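Local structure of endoglucanase, family GH5 (Zobellia galactanivorans, 6GL2) at residues D32-D37 with W68-G73. The protein probably hydrolyses beta-glucans such as mixed-linked glucan and related hemicelluloses, as a family 5 glycoside hydrolase. Sequence-based numbering, arbitrary orientation. Where two conformers were deposited one is given.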
loop_
_atom_site.group_PDB
_atom_site.type_symbol
_atom_site.label_atom_id
_atom_site.label_comp_id
_atom_site.label_asym_id
_atom_site.label_seq_id
_atom_site.Cartn_x
_atom_site.Cartn_y
_atom_site.Cartn_z
ATOM N N ASP A 32 6.996 1.172 -9.121
ATOM C CA ASP A 32 7.255 2.263 -8.185
ATOM C C ASP A 32 8.669 2.848 -8.265
ATOM O O ASP A 32 8.915 3.873 -7.640
ATOM C CB ASP A 32 6.992 1.798 -6.745
ATOM C CG ASP A 32 7.667 0.519 -6.428
ATOM O OD1 ASP A 32 7.598 -0.467 -7.223
ATOM O OD2 ASP A 32 8.304 0.416 -5.316
ATOM N N THR A 33 9.556 2.237 -9.021
ATOM C CA THR A 33 10.919 2.740 -9.133
ATOM C C THR A 33 10.898 4.222 -9.506
ATOM O O THR A 33 10.193 4.650 -10.403
ATOM C CB THR A 33 11.608 1.886 -10.216
ATOM O OG1 THR A 33 11.779 0.561 -9.772
ATOM C CG2 THR A 33 13.014 2.485 -10.652
ATOM N N TYR A 34 11.716 4.993 -8.783
ATOM C CA TYR A 34 11.735 6.441 -9.031
ATOM C C TYR A 34 12.765 6.750 -10.113
ATOM O O TYR A 34 13.905 7.258 -9.794
ATOM C CB TYR A 34 11.959 7.231 -7.760
ATOM C CG TYR A 34 11.650 8.708 -7.906
ATOM C CD1 TYR A 34 10.388 9.138 -8.043
ATOM C CD2 TYR A 34 12.663 9.620 -8.010
ATOM C CE1 TYR A 34 10.062 10.472 -8.175
ATOM C CE2 TYR A 34 12.349 10.974 -8.174
ATOM C CZ TYR A 34 11.047 11.370 -8.291
ATOM O OH TYR A 34 10.724 12.707 -8.394
ATOM N N ASN A 35 12.489 6.345 -11.325
ATOM C CA ASN A 35 13.331 6.506 -12.523
ATOM C C ASN A 35 12.441 6.376 -13.716
ATOM O O ASN A 35 11.418 5.659 -13.645
ATOM C CB ASN A 35 14.441 5.432 -12.459
ATOM C CG ASN A 35 15.570 5.684 -13.488
ATOM O OD1 ASN A 35 15.393 5.553 -14.681
ATOM N ND2 ASN A 35 16.735 6.135 -12.955
ATOM N N SER A 36 12.793 6.961 -14.877
ATOM C CA SER A 36 12.017 6.757 -16.077
ATOM C C SER A 36 12.028 5.276 -16.524
ATOM O O SER A 36 11.142 4.843 -17.229
ATOM C CB SER A 36 12.468 7.666 -17.223
ATOM O OG SER A 36 13.832 7.430 -17.446
ATOM N N ASP A 37 13.050 4.507 -16.115
ATOM C CA ASP A 37 13.232 3.090 -16.455
ATOM C C ASP A 37 12.900 2.303 -15.160
ATOM O O ASP A 37 13.665 2.384 -14.203
ATOM C CB ASP A 37 14.697 2.850 -16.814
ATOM C CG ASP A 37 15.019 1.437 -17.151
ATOM O OD1 ASP A 37 14.240 0.523 -16.899
ATOM O OD2 ASP A 37 16.087 1.230 -17.827
ATOM N N TRP A 68 4.133 7.511 -10.887
ATOM C CA TRP A 68 3.568 8.054 -12.136
ATOM C C TRP A 68 4.377 9.219 -12.659
ATOM O O TRP A 68 4.225 9.550 -13.821
ATOM C CB TRP A 68 2.086 8.491 -11.901
ATOM C CG TRP A 68 1.239 7.347 -11.482
ATOM C CD1 TRP A 68 1.024 6.904 -10.200
ATOM C CD2 TRP A 68 0.480 6.424 -12.308
ATOM N NE1 TRP A 68 0.222 5.816 -10.204
ATOM C CE2 TRP A 68 -0.155 5.486 -11.442
ATOM C CE3 TRP A 68 0.304 6.318 -13.683
ATOM C CZ2 TRP A 68 -0.932 4.428 -11.906
ATOM C CZ3 TRP A 68 -0.453 5.241 -14.159
ATOM C CH2 TRP A 68 -1.114 4.379 -13.271
ATOM N N LYS A 69 5.187 9.859 -11.845
ATOM C CA LYS A 69 5.873 11.138 -12.196
ATOM C C LYS A 69 6.548 11.126 -13.562
ATOM O O LYS A 69 6.373 12.063 -14.354
ATOM C CB LYS A 69 6.856 11.517 -11.066
ATOM C CG LYS A 69 7.538 12.859 -11.369
ATOM C CD LYS A 69 8.448 13.315 -10.273
ATOM C CE LYS A 69 9.324 14.513 -10.703
ATOM N NZ LYS A 69 9.166 14.898 -12.161
ATOM N N PHE A 70 7.250 10.093 -13.872
ATOM C CA PHE A 70 8.009 10.131 -15.099
ATOM C C PHE A 70 7.155 9.890 -16.318
ATOM O O PHE A 70 7.673 9.803 -17.438
ATOM C CB PHE A 70 9.183 9.169 -15.005
ATOM C CG PHE A 70 10.185 9.571 -13.960
ATOM C CD1 PHE A 70 11.130 10.481 -14.285
ATOM C CD2 PHE A 70 10.159 9.053 -12.693
ATOM C CE1 PHE A 70 12.045 10.872 -13.359
ATOM C CE2 PHE A 70 11.043 9.472 -11.716
ATOM C CZ PHE A 70 11.979 10.388 -12.100
ATOM N N HIS A 71 5.866 9.699 -16.157
ATOM C CA HIS A 71 4.917 9.406 -17.229
ATOM C C HIS A 71 3.777 10.353 -17.267
ATOM O O HIS A 71 2.753 9.985 -17.880
ATOM C CB HIS A 71 4.547 7.950 -17.239
ATOM C CG HIS A 71 5.696 7.002 -17.224
ATOM N ND1 HIS A 71 6.315 6.607 -18.332
ATOM C CD2 HIS A 71 6.444 6.532 -16.147
ATOM C CE1 HIS A 71 7.347 5.811 -17.953
ATOM N NE2 HIS A 71 7.397 5.796 -16.617
ATOM N N ILE A 72 3.802 11.500 -16.624
ATOM C CA ILE A 72 2.748 12.484 -16.625
ATOM C C ILE A 72 3.252 13.679 -17.376
ATOM O O ILE A 72 4.367 14.204 -17.137
ATOM C CB ILE A 72 2.363 12.872 -15.221
ATOM C CG1 ILE A 72 1.707 11.725 -14.384
ATOM C CG2 ILE A 72 1.460 14.120 -15.218
ATOM C CD1 ILE A 72 1.650 11.900 -12.907
ATOM N N GLY A 73 2.432 14.162 -18.298
ATOM C CA GLY A 73 2.777 15.332 -19.116
ATOM C C GLY A 73 2.466 16.627 -18.393
ATOM O O GLY A 73 2.089 16.692 -17.188
HETATM O O HOH W 1 8.838 5.340 -14.157
#
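Y34 and F70 form a T-shaped aromatic pair that joins two loops of the (beta/alpha)8 barrel of family 5 glycoside hydrolases: the loop holding 32-37 follows strand 24-26, and the loop holding 68-73 follows the neighbouring strand 61-64. The edge-to-face assignment rests on planes inclined at 68° and ring centroids 4.9 Å apart. F70 CE2 stands over the middle of the Y34 ring; of the Y34 ring atoms it is nearest to CD1, at 3.7 Å, while F70 CZ leans toward Y34 CE2 and CZ. CG of Y34 is anti to its backbone N (chi1 -166°) and so lies beside the carbonyl carbon; F70 CE2 comes within 3.6 Å of that Y34 C.

F70 also packs against backbone: one face takes the N35-S36 peptide, with N35 C and S36 N both above the plane but displaced toward the rim; F70 CG to S36 N is 3.8 Å. Near the ring's root, F70 CB meets S36 CA, which agrees with the closest CA pair being S36 and F70. The approach of K69 CD and CE to Y34 OH is doubtful, because it belongs to one of two deposited conformers and is unusually close.

No direct hydrogen bond crosses between the segments; the polar link is a single water. Within 32-37, N35 OD1 accepts from D37 N at 2.9 Å in a nearly straight bond (166°), an Asx turn. Across the contact, H71 ND1 is bonded to E81, and the H71 ring stacks on W84 of helix 82-96, two contacts that fix the imidazole. Its other nitrogen, NE2, meets the water in the ring plane at 2.9 Å, and that water donates to N35 O at 2.6 Å.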